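Long-range contact in peptide ABC transporter, peptide-binding protein (Thermus thermophilus, PDB 2D5W), which binds oligopeptides and probably delivers them to a membrane ABC transporter for uptake into the cell: residues W93-Y107 with N154-W166. Sequence-based numbering, arbitrary orientation.
Sequences WSDGRPITTEDVAFY and NTYAPKHIMGPEW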
loop_
_atom_site.group_PDB
_atom_site.type_symbol
_atom_site.label_atom_id
_atom_site.label_comp_id
_atom_site.label_asym_id
_atom_site.label_seq_id
_atom_site.Cartn_x
_atom_site.Cartn_y
_atom_site.Cartn_z
ATOM N N TRP A 93 -21.168 -8.183 -13.448
ATOM C CA TRP A 93 -19.973 -7.698 -14.119
ATOM C C TRP A 93 -20.441 -6.715 -15.195
ATOM O O TRP A 93 -21.614 -6.729 -15.600
ATOM C CB TRP A 93 -19.210 -8.856 -14.765
ATOM C CG TRP A 93 -18.642 -9.843 -13.783
ATOM C CD1 TRP A 93 -19.116 -11.096 -13.505
ATOM C CD2 TRP A 93 -17.491 -9.657 -12.950
ATOM N NE1 TRP A 93 -18.329 -11.701 -12.552
ATOM C CE2 TRP A 93 -17.325 -10.839 -12.192
ATOM C CE3 TRP A 93 -16.582 -8.604 -12.768
ATOM C CZ2 TRP A 93 -16.288 -10.998 -11.265
ATOM C CZ3 TRP A 93 -15.549 -8.762 -11.845
ATOM C CH2 TRP A 93 -15.412 -9.952 -11.107
ATOM N N SER A 94 -19.525 -5.876 -15.668
ATOM C CA SER A 94 -19.854 -4.871 -16.674
ATOM C C SER A 94 -20.308 -5.439 -18.018
ATOM O O SER A 94 -20.866 -4.705 -18.835
ATOM C CB SER A 94 -18.669 -3.924 -16.880
ATOM O OG SER A 94 -17.504 -4.633 -17.246
ATOM N N ASP A 95 -20.075 -6.728 -18.254
ATOM C CA ASP A 95 -20.510 -7.347 -19.503
ATOM C C ASP A 95 -21.892 -7.978 -19.345
ATOM O O ASP A 95 -22.398 -8.625 -20.264
ATOM C CB ASP A 95 -19.501 -8.401 -19.986
ATOM C CG ASP A 95 -19.313 -9.544 -19.002
ATOM O OD1 ASP A 95 -19.942 -9.528 -17.921
ATOM O OD2 ASP A 95 -18.523 -10.463 -19.320
ATOM N N GLY A 96 -22.498 -7.785 -18.176
ATOM C CA GLY A 96 -23.822 -8.326 -17.929
ATOM C C GLY A 96 -23.878 -9.669 -17.223
ATOM O O GLY A 96 -24.952 -10.084 -16.782
ATOM N N ARG A 97 -22.746 -10.358 -17.122
ATOM C CA ARG A 97 -22.713 -11.658 -16.458
ATOM C C ARG A 97 -22.847 -11.497 -14.946
ATOM O O ARG A 97 -22.390 -10.508 -14.370
ATOM C CB ARG A 97 -21.410 -12.393 -16.795
ATOM C CG ARG A 97 -21.203 -12.623 -18.288
ATOM C CD ARG A 97 -22.289 -13.519 -18.872
ATOM N NE ARG A 97 -22.125 -14.913 -18.470
ATOM C CZ ARG A 97 -21.136 -15.699 -18.889
ATOM N NH1 ARG A 97 -21.060 -16.956 -18.474
ATOM N NH2 ARG A 97 -20.226 -15.230 -19.733
ATOM N N PRO A 98 -23.476 -12.474 -14.278
ATOM C CA PRO A 98 -23.644 -12.382 -12.827
ATOM C C PRO A 98 -22.358 -12.610 -12.043
ATOM O O PRO A 98 -21.469 -13.335 -12.484
ATOM C CB PRO A 98 -24.676 -13.469 -12.539
ATOM C CG PRO A 98 -24.308 -14.522 -13.538
ATOM C CD PRO A 98 -24.097 -13.706 -14.800
ATOM N N ILE A 99 -22.262 -11.964 -10.885
ATOM C CA ILE A 99 -21.123 -12.175 -10.006
ATOM C C ILE A 99 -21.622 -13.298 -9.096
ATOM O O ILE A 99 -22.657 -13.162 -8.440
ATOM C CB ILE A 99 -20.787 -10.910 -9.192
ATOM C CG1 ILE A 99 -20.201 -9.845 -10.128
ATOM C CG2 ILE A 99 -19.809 -11.258 -8.074
ATOM C CD1 ILE A 99 -19.960 -8.493 -9.484
ATOM N N THR A 100 -20.900 -14.413 -9.077
ATOM C CA THR A 100 -21.323 -15.576 -8.299
ATOM C C THR A 100 -20.195 -16.161 -7.470
ATOM O O THR A 100 -19.056 -15.692 -7.522
ATOM C CB THR A 100 -21.817 -16.704 -9.225
ATOM O OG1 THR A 100 -20.685 -17.299 -9.874
ATOM C CG2 THR A 100 -22.772 -16.161 -10.284
ATOM N N THR A 101 -20.512 -17.212 -6.722
ATOM C CA THR A 101 -19.512 -17.859 -5.899
ATOM C C THR A 101 -18.465 -18.576 -6.751
ATOM O O THR A 101 -17.443 -19.011 -6.232
ATOM C CB THR A 101 -20.159 -18.834 -4.889
ATOM O OG1 THR A 101 -21.061 -19.710 -5.571
ATOM C CG2 THR A 101 -20.926 -18.058 -3.823
ATOM N N GLU A 102 -18.707 -18.711 -8.056
ATOM C CA GLU A 102 -17.695 -19.330 -8.907
ATOM C C GLU A 102 -16.532 -18.342 -9.024
ATOM O O GLU A 102 -15.375 -18.743 -9.155
ATOM C CB GLU A 102 -18.260 -19.665 -10.290
ATOM C CG GLU A 102 -19.390 -20.677 -10.231
ATOM C CD GLU A 102 -19.705 -21.308 -11.571
ATOM O OE1 GLU A 102 -20.850 -21.773 -11.739
ATOM O OE2 GLU A 102 -18.815 -21.357 -12.445
ATOM N N ASP A 103 -16.847 -17.050 -8.955
ATOM C CA ASP A 103 -15.835 -16.002 -9.014
ATOM C C ASP A 103 -15.025 -16.016 -7.714
ATOM O O ASP A 103 -13.843 -15.663 -7.701
ATOM C CB ASP A 103 -16.509 -14.642 -9.213
ATOM C CG ASP A 103 -17.192 -14.526 -10.564
ATOM O OD1 ASP A 103 -18.302 -13.953 -10.629
ATOM O OD2 ASP A 103 -16.605 -15.002 -11.558
ATOM N N VAL A 104 -15.671 -16.418 -6.622
ATOM C CA VAL A 104 -15.010 -16.506 -5.323
ATOM C C VAL A 104 -14.093 -17.735 -5.309
ATOM O O VAL A 104 -12.936 -17.660 -4.888
ATOM C CB VAL A 104 -16.041 -16.626 -4.172
ATOM C CG1 VAL A 104 -15.320 -16.806 -2.841
ATOM C CG2 VAL A 104 -16.922 -15.386 -4.130
ATOM N N ALA A 105 -14.609 -18.871 -5.769
ATOM C CA ALA A 105 -13.812 -20.091 -5.805
ATOM C C ALA A 105 -12.576 -19.883 -6.674
ATOM O O ALA A 105 -11.487 -20.352 -6.346
ATOM C CB ALA A 105 -14.648 -21.244 -6.347
ATOM N N PHE A 106 -12.754 -19.181 -7.787
ATOM C CA PHE A 106 -11.662 -18.903 -8.709
ATOM C C PHE A 106 -10.576 -18.074 -8.019
ATOM O O PHE A 106 -9.394 -18.408 -8.088
ATOM C CB PHE A 106 -12.207 -18.172 -9.939
ATOM C CG PHE A 106 -11.144 -17.663 -10.859
ATOM C CD1 PHE A 106 -10.233 -18.536 -11.447
ATOM C CD2 PHE A 106 -11.038 -16.304 -11.124
ATOM C CE1 PHE A 106 -9.230 -18.058 -12.286
ATOM C CE2 PHE A 106 -10.037 -15.816 -11.962
ATOM C CZ PHE A 106 -9.134 -16.695 -12.541
ATOM N N TYR A 107 -10.986 -17.002 -7.347
ATOM C CA TYR A 107 -10.057 -16.140 -6.620
ATOM C C TYR A 107 -9.215 -16.980 -5.651
ATOM O O TYR A 107 -7.988 -16.846 -5.593
ATOM C CB TYR A 107 -10.853 -15.087 -5.846
ATOM C CG TYR A 107 -10.032 -14.161 -4.975
ATOM C CD1 TYR A 107 -9.507 -12.973 -5.483
ATOM C CD2 TYR A 107 -9.796 -14.467 -3.635
ATOM C CE1 TYR A 107 -8.769 -12.113 -4.673
ATOM C CE2 TYR A 107 -9.058 -13.615 -2.819
ATOM C CZ TYR A 107 -8.550 -12.442 -3.344
ATOM O OH TYR A 107 -7.827 -11.593 -2.537
ATOM N N ASN A 154 -13.007 -8.347 -0.287
ATOM C CA ASN A 154 -13.110 -8.500 -1.725
ATOM C C ASN A 154 -12.320 -9.748 -2.067
ATOM O O ASN A 154 -11.094 -9.708 -2.193
ATOM C CB ASN A 154 -12.519 -7.274 -2.428
ATOM C CG ASN A 154 -12.686 -7.327 -3.934
ATOM O OD1 ASN A 154 -12.507 -6.323 -4.625
ATOM N ND2 ASN A 154 -13.021 -8.502 -4.453
ATOM N N THR A 155 -13.023 -10.865 -2.173
ATOM C CA THR A 155 -12.385 -12.131 -2.492
ATOM C C THR A 155 -13.027 -12.789 -3.709
ATOM O O THR A 155 -13.642 -13.847 -3.603
ATOM C CB THR A 155 -12.456 -13.103 -1.293
ATOM O OG1 THR A 155 -13.823 -13.280 -0.904
ATOM C CG2 THR A 155 -11.665 -12.555 -0.111
ATOM N N TYR A 156 -12.888 -12.156 -4.869
ATOM C CA TYR A 156 -13.439 -12.717 -6.095
ATOM C C TYR A 156 -12.780 -12.079 -7.313
ATOM O O TYR A 156 -12.209 -10.990 -7.230
ATOM C CB TYR A 156 -14.965 -12.534 -6.136
ATOM C CG TYR A 156 -15.437 -11.124 -6.398
ATOM C CD1 TYR A 156 -15.945 -10.760 -7.643
ATOM C CD2 TYR A 156 -15.371 -10.150 -5.404
ATOM C CE1 TYR A 156 -16.379 -9.462 -7.893
ATOM C CE2 TYR A 156 -15.799 -8.849 -5.644
ATOM C CZ TYR A 156 -16.301 -8.513 -6.891
ATOM O OH TYR A 156 -16.722 -7.225 -7.142
ATOM N N ALA A 157 -12.846 -12.782 -8.437
ATOM C CA ALA A 157 -12.272 -12.322 -9.699
ATOM C C ALA A 157 -13.155 -12.927 -10.789
ATOM O O ALA A 157 -13.813 -13.942 -10.556
ATOM C CB ALA A 157 -10.829 -12.802 -9.831
ATOM N N PRO A 158 -13.169 -12.331 -11.994
ATOM C CA PRO A 158 -14.016 -12.859 -13.073
ATOM C C PRO A 158 -13.585 -14.173 -13.709
ATOM O O PRO A 158 -12.795 -14.195 -14.655
ATOM C CB PRO A 158 -14.053 -11.710 -14.070
ATOM C CG PRO A 158 -12.680 -11.115 -13.929
ATOM C CD PRO A 158 -12.438 -11.126 -12.431
ATOM N N LYS A 159 -14.145 -15.265 -13.203
ATOM C CA LYS A 159 -13.816 -16.590 -13.694
ATOM C C LYS A 159 -14.128 -16.802 -15.171
ATOM O O LYS A 159 -13.331 -17.409 -15.885
ATOM C CB LYS A 159 -14.545 -17.651 -12.867
ATOM C CG LYS A 159 -14.253 -19.078 -13.303
ATOM C CD LYS A 159 -15.127 -20.071 -12.554
ATOM C CE LYS A 159 -14.944 -21.483 -13.085
ATOM N NZ LYS A 159 -15.813 -22.451 -12.362
ATOM N N HIS A 160 -15.276 -16.312 -15.636
ATOM C CA HIS A 160 -15.632 -16.517 -17.036
ATOM C C HIS A 160 -14.657 -15.838 -17.989
ATOM O O HIS A 160 -14.561 -16.211 -19.155
ATOM C CB HIS A 160 -17.076 -16.061 -17.322
ATOM C CG HIS A 160 -17.291 -14.578 -17.262
ATOM N ND1 HIS A 160 -17.315 -13.872 -16.078
ATOM C CD2 HIS A 160 -17.542 -13.676 -18.242
ATOM C CE1 HIS A 160 -17.575 -12.601 -16.331
ATOM N NE2 HIS A 160 -17.717 -12.455 -17.635
ATOM N N ILE A 161 -13.916 -14.858 -17.485
ATOM C CA ILE A 161 -12.943 -14.134 -18.297
ATOM C C ILE A 161 -11.531 -14.703 -18.173
ATOM O O ILE A 161 -10.862 -14.950 -19.177
ATOM C CB ILE A 161 -12.888 -12.636 -17.895
ATOM C CG1 ILE A 161 -14.231 -11.961 -18.190
ATOM C CG2 ILE A 161 -11.734 -11.936 -18.613
ATOM C CD1 ILE A 161 -14.637 -11.969 -19.657
ATOM N N MET A 162 -11.089 -14.920 -16.939
ATOM C CA MET A 162 -9.732 -15.395 -16.682
ATOM C C MET A 162 -9.558 -16.894 -16.467
ATOM O O MET A 162 -8.442 -17.404 -16.549
ATOM C CB MET A 162 -9.169 -14.655 -15.464
ATOM C CG MET A 162 -9.252 -13.135 -15.563
ATOM S SD MET A 162 -8.726 -12.304 -14.048
ATOM C CE MET A 162 -6.947 -12.297 -14.271
ATOM N N GLY A 163 -10.660 -17.584 -16.186
ATOM C CA GLY A 163 -10.622 -19.016 -15.924
ATOM C C GLY A 163 -10.010 -19.898 -16.995
ATOM O O GLY A 163 -9.167 -20.744 -16.686
ATOM N N PRO A 164 -10.415 -19.745 -18.261
ATOM C CA PRO A 164 -9.842 -20.583 -19.320
ATOM C C PRO A 164 -8.315 -20.516 -19.373
ATOM O O PRO A 164 -7.640 -21.544 -19.454
ATOM C CB PRO A 164 -10.507 -20.039 -20.581
ATOM C CG PRO A 164 -11.863 -19.626 -20.077
ATOM C CD PRO A 164 -11.519 -18.920 -18.783
ATOM N N GLU A 165 -7.763 -19.308 -19.325
ATOM C CA GLU A 165 -6.315 -19.168 -19.360
ATOM C C GLU A 165 -5.698 -19.762 -18.096
ATOM O O GLU A 165 -4.648 -20.401 -18.154
ATOM C CB GLU A 165 -5.909 -17.699 -19.491
ATOM C CG GLU A 165 -4.399 -17.479 -19.479
ATOM C CD GLU A 165 -3.701 -18.041 -20.704
ATOM O OE1 GLU A 165 -2.456 -18.136 -20.684
ATOM O OE2 GLU A 165 -4.389 -18.380 -21.690
ATOM N N TRP A 166 -6.353 -19.559 -16.957
ATOM C CA TRP A 166 -5.848 -20.092 -15.697
ATOM C C TRP A 166 -5.702 -21.611 -15.772
ATOM O O TRP A 166 -4.729 -22.172 -15.273
ATOM C CB TRP A 166 -6.779 -19.710 -14.541
ATOM C CG TRP A 166 -6.410 -20.367 -13.237
ATOM C CD1 TRP A 166 -7.168 -21.253 -12.524
ATOM C CD2 TRP A 166 -5.180 -20.218 -12.512
ATOM N NE1 TRP A 166 -6.487 -21.664 -11.403
ATOM C CE2 TRP A 166 -5.265 -21.046 -11.370
ATOM C CE3 TRP A 166 -4.014 -19.466 -12.716
ATOM C CZ2 TRP A 166 -4.230 -21.144 -10.434
ATOM C CZ3 TRP A 166 -2.981 -19.565 -11.783
ATOM C CH2 TRP A 166 -3.100 -20.399 -10.657
HETATM O O HOH W 1 -17.762 -15.387 -13.904
#
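The carboxylate of D103 ties the two segments together, and both of its oxygens are engaged. OD2 accepts the backbone N of K159 at 3.0 Å, on its anti side, and a water that also bridges to N and ND1 of H160. OD1 takes W93 NE1 and T100 N from opposite faces of the carboxylate; with T100 OG1 accepting from E102 N, this makes a capping box at the start of helix 101-112. One aspartate thus helps cap the N-terminus of its own helix and receives an N-H from the first turn of helix 159-173, within the solute-binding protein family 5 fold. The backbone O of D103 adds a 3.1 Å bond from A157 N.

The indole of W93 suits its place by offering a polar edge and two broad faces. I99 CG1 lies over one face, and P158 CB covers the opposite one. W93 CH2 comes within 3.4 Å of Y156 CE1, the two rings meeting obliquely. Replacing W93 by an alanine would probably open a gap beside P158 and Y156 and leave D103 OD1 without one of its two donors. Y156 OH is anchored by A42 O and S210 OG.

Farther along, F106 is a knob among K159, M162, G163 and W166, its flat apolar ring filling a hollow where G163 has no side chain. Its CG stands anti to the backbone N (chi1 172°), carrying the ring to the face of helix 159-173, where its edge meets the W166 indole face. Y107 lays its ring over T155 CA.

At the solvent side, K159 extends its chain so that NZ meets E102 OE2 at 3.2 Å, from above the carboxylate plane. H160 suits its place with an edge N-H and two flat faces: NE2 donates, in the imidazole plane, to the syn lone pair of D95 OD2 at 2.7 Å, while R97 CB packs over one face and I161 CG1 over the other.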